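PDB 1XKN: putative peptidyl-arginine deiminase from Chlorobium tepidum, which probably acts as a deiminase, hydrolysing the guanidinium group of agmatine or of peptidyl-arginine with release of ammonia. Local coordinates for residues R223-N226 / E227-V231; Y250-L253 / K254-G258; I310-L313 / Q314-F317. All coordinates share one frame; numbering follows the deposited sequence.

Contact 1: residues R223-N226 / E227-V231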
loop_
_atom_site.group_PDB
_atom_site.type_symbol
_atom_site.label_atom_id
_atom_site.label_comp_id
_atom_site.label_asym_id
_atom_site.label_seq_id
_atom_site.Cartn_x
_atom_site.Cartn_y
_atom_site.Cartn_z
ATOM N N ARG A 223 -1.006 9.296 -5.493
ATOM C CA ARG A 223 -1.652 8.996 -4.214
ATOM C C ARG A 223 -2.494 10.155 -3.680
ATOM O O ARG A 223 -2.116 11.316 -3.802
ATOM C CB ARG A 223 -0.580 8.688 -3.160
ATOM C CG ARG A 223 0.389 7.561 -3.494
ATOM C CD ARG A 223 -0.251 6.202 -3.260
ATOM N NE ARG A 223 -0.792 6.097 -1.909
ATOM C CZ ARG A 223 -0.055 5.946 -0.813
ATOM N NH1 ARG A 223 -0.639 5.873 0.373
ATOM N NH2 ARG A 223 1.262 5.848 -0.908
ATOM N N PHE A 224 -3.639 9.841 -3.082
ATOM C CA PHE A 224 -4.454 10.887 -2.474
ATOM C C PHE A 224 -3.740 11.246 -1.169
ATOM O O PHE A 224 -3.226 10.359 -0.489
ATOM C CB PHE A 224 -5.860 10.373 -2.143
ATOM C CG PHE A 224 -6.849 10.538 -3.258
ATOM C CD1 PHE A 224 -7.275 11.809 -3.639
ATOM C CD2 PHE A 224 -7.339 9.430 -3.939
ATOM C CE1 PHE A 224 -8.174 11.975 -4.689
ATOM C CE2 PHE A 224 -8.233 9.583 -4.986
ATOM C CZ PHE A 224 -8.654 10.859 -5.365
ATOM N N VAL A 225 -3.681 12.534 -0.832
ATOM C CA VAL A 225 -3.052 12.968 0.418
ATOM C C VAL A 225 -4.130 13.574 1.311
ATOM O O VAL A 225 -3.963 13.682 2.524
ATOM C CB VAL A 225 -1.908 13.997 0.200
ATOM C CG1 VAL A 225 -0.690 13.298 -0.395
ATOM C CG2 VAL A 225 -2.374 15.125 -0.700
ATOM N N ASN A 226 -5.225 13.989 0.684
ATOM C CA ASN A 226 -6.394 14.513 1.381
ATOM C C ASN A 226 -7.585 14.386 0.436
ATOM O O ASN A 226 -7.435 13.955 -0.710
ATOM C CB ASN A 226 -6.201 15.961 1.882
ATOM C CG ASN A 226 -6.025 16.969 0.769
ATOM O OD1 ASN A 226 -6.875 17.108 -0.104
ATOM N ND2 ASN A 226 -4.911 17.697 0.809
ATOM N N GLU A 227 -8.766 14.737 0.925
ATOM C CA GLU A 227 -10.003 14.623 0.165
ATOM C C GLU A 227 -9.986 15.115 -1.281
ATOM O O GLU A 227 -10.618 14.509 -2.150
ATOM C CB GLU A 227 -11.117 15.327 0.937
ATOM C CG GLU A 227 -12.510 14.832 0.637
ATOM C CD GLU A 227 -13.464 15.115 1.780
ATOM O OE1 GLU A 227 -13.790 16.300 2.013
ATOM O OE2 GLU A 227 -13.864 14.151 2.463
ATOM N N ASN A 228 -9.278 16.207 -1.549
ATOM C CA ASN A 228 -9.242 16.731 -2.908
ATOM C C ASN A 228 -7.847 16.992 -3.456
ATOM O O ASN A 228 -7.683 17.770 -4.394
ATOM C CB ASN A 228 -10.098 18.006 -3.003
ATOM C CG ASN A 228 -9.647 19.103 -2.051
ATOM O OD1 ASN A 228 -10.409 20.031 -1.759
ATOM N ND2 ASN A 228 -8.414 19.017 -1.573
ATOM N N THR A 229 -6.842 16.322 -2.896
ATOM C CA THR A 229 -5.476 16.523 -3.364
ATOM C C THR A 229 -4.751 15.227 -3.697
ATOM O O THR A 229 -4.733 14.287 -2.903
ATOM C CB THR A 229 -4.643 17.301 -2.328
ATOM O OG1 THR A 229 -5.298 18.541 -2.029
ATOM C CG2 THR A 229 -3.252 17.594 -2.877
ATOM N N VAL A 230 -4.158 15.189 -4.886
ATOM C CA VAL A 230 -3.413 14.026 -5.338
ATOM C C VAL A 230 -1.960 14.402 -5.569
ATOM O O VAL A 230 -1.668 15.423 -6.196
ATOM C CB VAL A 230 -3.973 13.472 -6.667
ATOM C CG1 VAL A 230 -3.108 12.314 -7.162
ATOM C CG2 VAL A 230 -5.402 13.009 -6.473
ATOM N N VAL A 231 -1.051 13.594 -5.035
ATOM C CA VAL A 231 0.365 13.836 -5.257
ATOM C C VAL A 231 0.754 12.867 -6.362
ATOM O O VAL A 231 0.340 11.705 -6.354
ATOM C CB VAL A 231 1.229 13.566 -3.989
ATOM C CG1 VAL A 231 0.970 14.643 -2.954
ATOM C CG2 VAL A 231 0.936 12.186 -3.414
#
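The ring of Phe224 meets Val230 obliquely: CG2 of Val230 comes within 3.5 Å of CE1. Thr229 O and Glu227 O also approach the ring obliquely. Leu167 and Leu169 of strand 167-171 pack on it as well, so a buried aromatic suits the place. The amide planes of Asn226 and Asn228 stand 77° apart. With CG of Asn226 held between its own backbone N and carbonyl carbon (chi1 65°), the side chain folds over the turn, and its OD1 accepts two hydrogen bonds and a third, weak one. The backbone N of Asn228 reaches OD1 in the carbonyl plane at 2.9 Å, and Thr229 OG1 donates to the same Asn226 OD1, also at 2.9 Å. The weak one comes from Asn228 ND2. Asparagine suits this place because its short side chain can bring an acceptor back to the chain just ahead.

On the sheet face that carries Thr229 and Val231, Val225 fits tightly against both: its CG1 lies 3.3 Å from Val231 CG1, and its CG2 lies 3.4 Å from Thr229 CG2. The guanidinium group of Arg223 leads away to salt bridges with Asp161 and Glu11 and a cation-pi contact with Phe289. In the backbone, Arg223 and Val231 form an antiparallel hydrogen-bonded pair, Phe224 and Val230 a non-hydrogen-bonded one, and the register slips by one residue before Asn226 pairs with Thr229. This is a beta hairpin closed by a type I turn, Asn226 to Thr229, with a beta bulge at Val225 and an Asx turn, Asn226 OD1 to Asn228 N, laid over the type I turn.

Contact 2: residues Y250-L253 / K254-G258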
loop_
_atom_site.group_PDB
_atom_site.type_symbol
_atom_site.label_atom_id
_atom_site.label_comp_id
_atom_site.label_asym_id
_atom_site.label_seq_id
_atom_site.Cartn_x
_atom_site.Cartn_y
_atom_site.Cartn_z
ATOM N N TYR A 250 0.012 13.204 -15.423
ATOM C CA TYR A 250 -0.070 14.486 -14.735
ATOM C C TYR A 250 -1.096 15.352 -15.459
ATOM O O TYR A 250 -1.972 15.947 -14.831
ATOM C CB TYR A 250 1.285 15.202 -14.733
ATOM C CG TYR A 250 1.190 16.641 -14.273
ATOM C CD1 TYR A 250 0.977 16.955 -12.928
ATOM C CD2 TYR A 250 1.243 17.689 -15.192
ATOM C CE1 TYR A 250 0.815 18.278 -12.514
ATOM C CE2 TYR A 250 1.079 19.012 -14.787
ATOM C CZ TYR A 250 0.863 19.299 -13.451
ATOM O OH TYR A 250 0.675 20.606 -13.054
ATOM N N GLU A 251 -0.987 15.421 -16.783
ATOM C CA GLU A 251 -1.923 16.218 -17.562
ATOM C C GLU A 251 -3.339 15.670 -17.416
ATOM O O GLU A 251 -4.304 16.432 -17.364
ATOM C CB GLU A 251 -1.508 16.248 -19.035
ATOM C CG GLU A 251 -0.243 17.063 -19.308
ATOM C CD GLU A 251 -0.332 18.485 -18.773
ATOM O OE1 GLU A 251 -1.415 19.101 -18.876
ATOM O OE2 GLU A 251 0.687 19.000 -18.261
ATOM N N LEU A 252 -3.464 14.348 -17.334
ATOM C CA LEU A 252 -4.777 13.735 -17.170
ATOM C C LEU A 252 -5.368 14.163 -15.828
ATOM O O LEU A 252 -6.532 14.560 -15.748
ATOM C CB LEU A 252 -4.668 12.209 -17.230
ATOM C CG LEU A 252 -5.969 11.414 -17.073
ATOM C CD1 LEU A 252 -6.982 11.839 -18.131
ATOM C CD2 LEU A 252 -5.668 9.932 -17.195
ATOM N N LEU A 253 -4.566 14.090 -14.770
ATOM C CA LEU A 253 -5.033 14.488 -13.445
ATOM C C LEU A 253 -5.492 15.937 -13.412
ATOM O O LEU A 253 -6.400 16.291 -12.658
ATOM C CB LEU A 253 -3.927 14.280 -12.407
ATOM C CG LEU A 253 -3.839 12.865 -11.837
ATOM C CD1 LEU A 253 -2.523 12.684 -11.107
ATOM C CD2 LEU A 253 -5.017 12.622 -10.899
ATOM N N LYS A 254 -4.865 16.779 -14.226
ATOM C CA LYS A 254 -5.224 18.191 -14.261
ATOM C C LYS A 254 -6.592 18.439 -14.898
ATOM O O LYS A 254 -7.084 19.567 -14.894
ATOM C CB LYS A 254 -4.138 18.991 -14.990
ATOM C CG LYS A 254 -2.828 19.103 -14.210
ATOM C CD LYS A 254 -2.956 20.042 -13.016
ATOM C CE LYS A 254 -3.064 21.494 -13.463
ATOM N NZ LYS A 254 -1.820 21.956 -14.148
ATOM N N THR A 255 -7.204 17.386 -15.438
ATOM C CA THR A 255 -8.526 17.501 -16.054
ATOM C C THR A 255 -9.567 16.731 -15.241
ATOM O O THR A 255 -10.763 16.795 -15.533
ATOM C CB THR A 255 -8.557 16.935 -17.491
ATOM O OG1 THR A 255 -8.460 15.507 -17.449
ATOM C CG2 THR A 255 -7.402 17.495 -18.316
HETATM N N MSE A 256 -9.111 15.995 -14.229
HETATM C CA MSE A 256 -10.012 15.206 -13.391
HETATM C C MSE A 256 -10.626 16.039 -12.274
HETATM O O MSE A 256 -10.004 16.965 -11.753
HETATM C CB MSE A 256 -9.268 14.008 -12.803
HETATM C CG MSE A 256 -8.793 13.028 -13.853
HETATM SE SE MSE A 256 -7.777 11.581 -13.097
HETATM C CE MSE A 256 -8.400 10.157 -14.250
ATOM N N THR A 257 -11.855 15.699 -11.903
ATOM C CA THR A 257 -12.558 16.439 -10.864
ATOM C C THR A 257 -13.146 15.538 -9.790
ATOM O O THR A 257 -13.254 14.326 -9.969
ATOM C CB THR A 257 -13.713 17.239 -11.465
ATOM O OG1 THR A 257 -14.612 16.339 -12.127
ATOM C CG2 THR A 257 -13.190 18.260 -12.465
ATOM N N GLY A 258 -13.527 16.151 -8.676
ATOM C CA GLY A 258 -14.133 15.406 -7.594
ATOM C C GLY A 258 -15.610 15.251 -7.890
ATOM O O GLY A 258 -16.072 15.620 -8.975
HETATM O O HOH W 1 -1.778 21.034 -16.842
#
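Tyr250 to Leu253 are the last turn of helix 243-253, and Lys254 carries the helical bonding one step further: its backbone N donates to Tyr250 O at 3.1 Å. Beyond it the spacing tightens into a type I beta turn from Leu253 to Met256, in which Met256 N bonds to Leu253 O from above the carbonyl plane. Leu252 O receives two bonds from Thr255, one from the backbone N and a shorter one, 2.7 Å, from OG1. The hydroxyl lies in the carbonyl plane on a lone pair, whereas the N-H comes from above that plane. Threonine suits this place because its hydroxyl can add a second bond to a carbonyl at the helix end; chi1 of 71° directs OG1 back to it.

Lys254 is bent at every torsion beyond CB, each near -70°, and so curls over the ring of Tyr250 instead of reaching straight outward. Its CG stands 3.8 Å above the ring plane, a CH-pi contact offset toward the rim, and its NZ donates to Tyr250 OH at 3.0 Å. A water accepts from the same NZ and donates to Glu251 OE1, bridging the two residues; the other carboxylate oxygen of Glu251 forms a salt bridge with Arg247. On the flank facing strand 201-205, Met256, present as selenomethionine, lays SE 3.7 Å from Leu253 CD2 and CE 3.9 Å from Leu252 CG. Its long, flexible chain follows both leucines.

Tyr250 OH is also hydrogen-bonded to Lys268 NZ, so one phenol oxygen meets two lysine ammonium groups. Such a positive neighbourhood would be expected to favour a lower phenol pKa, while the carboxylate of Glu251, already paired with Arg247, may offset the charge on Lys254 only weakly, through the water.

Contact 3: residues I310-L313 / Q314-F317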
loop_
_atom_site.group_PDB
_atom_site.type_symbol
_atom_site.label_atom_id
_atom_site.label_comp_id
_atom_site.label_asym_id
_atom_site.label_seq_id
_atom_site.Cartn_x
_atom_site.Cartn_y
_atom_site.Cartn_z
ATOM N N ILE A 310 10.732 14.255 0.771
ATOM C CA ILE A 310 10.347 14.321 2.176
ATOM C C ILE A 310 9.742 15.686 2.523
ATOM O O ILE A 310 8.709 15.755 3.188
ATOM C CB ILE A 310 11.559 14.035 3.090
ATOM C CG1 ILE A 310 11.942 12.557 2.961
ATOM C CG2 ILE A 310 11.224 14.377 4.542
ATOM C CD1 ILE A 310 13.206 12.181 3.692
ATOM N N ASP A 311 10.374 16.766 2.069
ATOM C CA ASP A 311 9.865 18.102 2.359
ATOM C C ASP A 311 8.478 18.322 1.767
ATOM O O ASP A 311 7.612 18.921 2.405
ATOM C CB ASP A 311 10.829 19.176 1.842
ATOM C CG ASP A 311 12.128 19.228 2.630
ATOM O OD1 ASP A 311 12.233 18.513 3.648
ATOM O OD2 ASP A 311 13.045 19.986 2.234
ATOM N N ILE A 312 8.268 17.847 0.544
ATOM C CA ILE A 312 6.971 17.997 -0.101
ATOM C C ILE A 312 5.911 17.221 0.675
ATOM O O ILE A 312 4.827 17.738 0.938
ATOM C CB ILE A 312 7.023 17.509 -1.563
ATOM C CG1 ILE A 312 7.895 18.471 -2.379
ATOM C CG2 ILE A 312 5.617 17.435 -2.152
ATOM C CD1 ILE A 312 8.177 18.020 -3.789
ATOM N N LEU A 313 6.226 15.990 1.061
ATOM C CA LEU A 313 5.269 15.195 1.819
ATOM C C LEU A 313 5.045 15.782 3.214
ATOM O O LEU A 313 3.960 15.655 3.783
ATOM C CB LEU A 313 5.729 13.735 1.894
ATOM C CG LEU A 313 5.579 13.018 0.542
ATOM C CD1 LEU A 313 6.262 11.656 0.568
ATOM C CD2 LEU A 313 4.096 12.867 0.222
ATOM N N GLN A 314 6.063 16.440 3.764
ATOM C CA GLN A 314 5.917 17.052 5.079
ATOM C C GLN A 314 4.911 18.200 4.969
ATOM O O GLN A 314 4.169 18.488 5.911
ATOM C CB GLN A 314 7.266 17.568 5.592
ATOM C CG GLN A 314 7.183 18.192 6.977
ATOM C CD GLN A 314 6.720 17.212 8.036
ATOM O OE1 GLN A 314 7.517 16.443 8.584
ATOM N NE2 GLN A 314 5.423 17.222 8.321
ATOM N N GLN A 315 4.894 18.852 3.808
ATOM C CA GLN A 315 3.960 19.948 3.551
ATOM C C GLN A 315 2.538 19.388 3.454
ATOM O O GLN A 315 1.580 20.010 3.920
ATOM C CB GLN A 315 4.337 20.659 2.249
ATOM C CG GLN A 315 5.645 21.437 2.332
ATOM C CD GLN A 315 6.282 21.671 0.972
ATOM O OE1 GLN A 315 5.621 21.579 -0.064
ATOM N NE2 GLN A 315 7.572 21.986 0.971
ATOM N N CYS A 316 2.408 18.205 2.856
ATOM C CA CYS A 316 1.105 17.560 2.706
ATOM C C CYS A 316 0.551 17.022 4.025
ATOM O O CYS A 316 -0.665 16.922 4.198
ATOM C CB CYS A 316 1.193 16.414 1.694
ATOM S SG CYS A 316 1.543 16.929 -0.009
ATOM N N PHE A 317 1.443 16.665 4.944
ATOM C CA PHE A 317 1.045 16.130 6.248
ATOM C C PHE A 317 1.772 16.897 7.347
ATOM O O PHE A 317 2.645 16.357 8.022
ATOM C CB PHE A 317 1.403 14.642 6.334
ATOM C CG PHE A 317 0.765 13.804 5.265
ATOM C CD1 PHE A 317 1.463 13.470 4.108
ATOM C CD2 PHE A 317 -0.550 13.373 5.404
ATOM C CE1 PHE A 317 0.861 12.714 3.105
ATOM C CE2 PHE A 317 -1.161 12.619 4.409
ATOM C CZ PHE A 317 -0.456 12.290 3.257
#
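Residues 310 to 316 complete helix 305-316, with backbone bonds from Gln314 N to Ile310 O (2.8 Å) through Phe317 N to Leu313 O (3.0 Å), and Phe317 is the first residue to leave helical backbone angles. Its ring turns an edge to Leu313 O, CD1 lying 3.3 Å from that oxygen near the ring plane. Thus the carbonyl that accepts the final helical N-H also borders the aromatic ring. Leu313 CD2 reaches only the margin of the ring, 4.3 Å from Phe317 CE1; both side chains are buried against strand 295-300, Leu313 on Val298 and Phe317 on Val296, which suits large apolar groups.

Gln315 runs back along the helix surface, extended beyond CG (chi2 158°). Its CG is 3.2 Å from Asp311 O, and its amide lies alongside the backbone of Asp311 and Ile312, a suitable place for a long polar chain on an exposed flank. Gln314 instead bends at chi2, and its amide bonds to Arg320 O and Val322 N, tying the helix to the chain that follows. Strand 295-300, this helix and strand 321-326 form a beta-alpha-beta unit, whose helix ends here.

In the fold
Contact 1 lies between the other two and touches both. Toward contact 2, Val230 CG1 meets Leu253 CD1 at 4.0 Å, so helix 243-253 packs on the hairpin strand that precedes it in the chain. Toward contact 3, Val231 CG1 lies 3.8 Å from Cys316 SG, and Val225 O lies 3.5 Å from Phe317 CE2. The centre of contact 1 is about 12 Å from each of the other centres, whereas the centres of contacts 2 and 3 are about 21 Å apart and their nearest atoms about 11 Å. Strand 265-269 helps to join all three. The sodium ion is held elsewhere, at Asn117, Trp118 and Asn134, none of which belongs to these contacts.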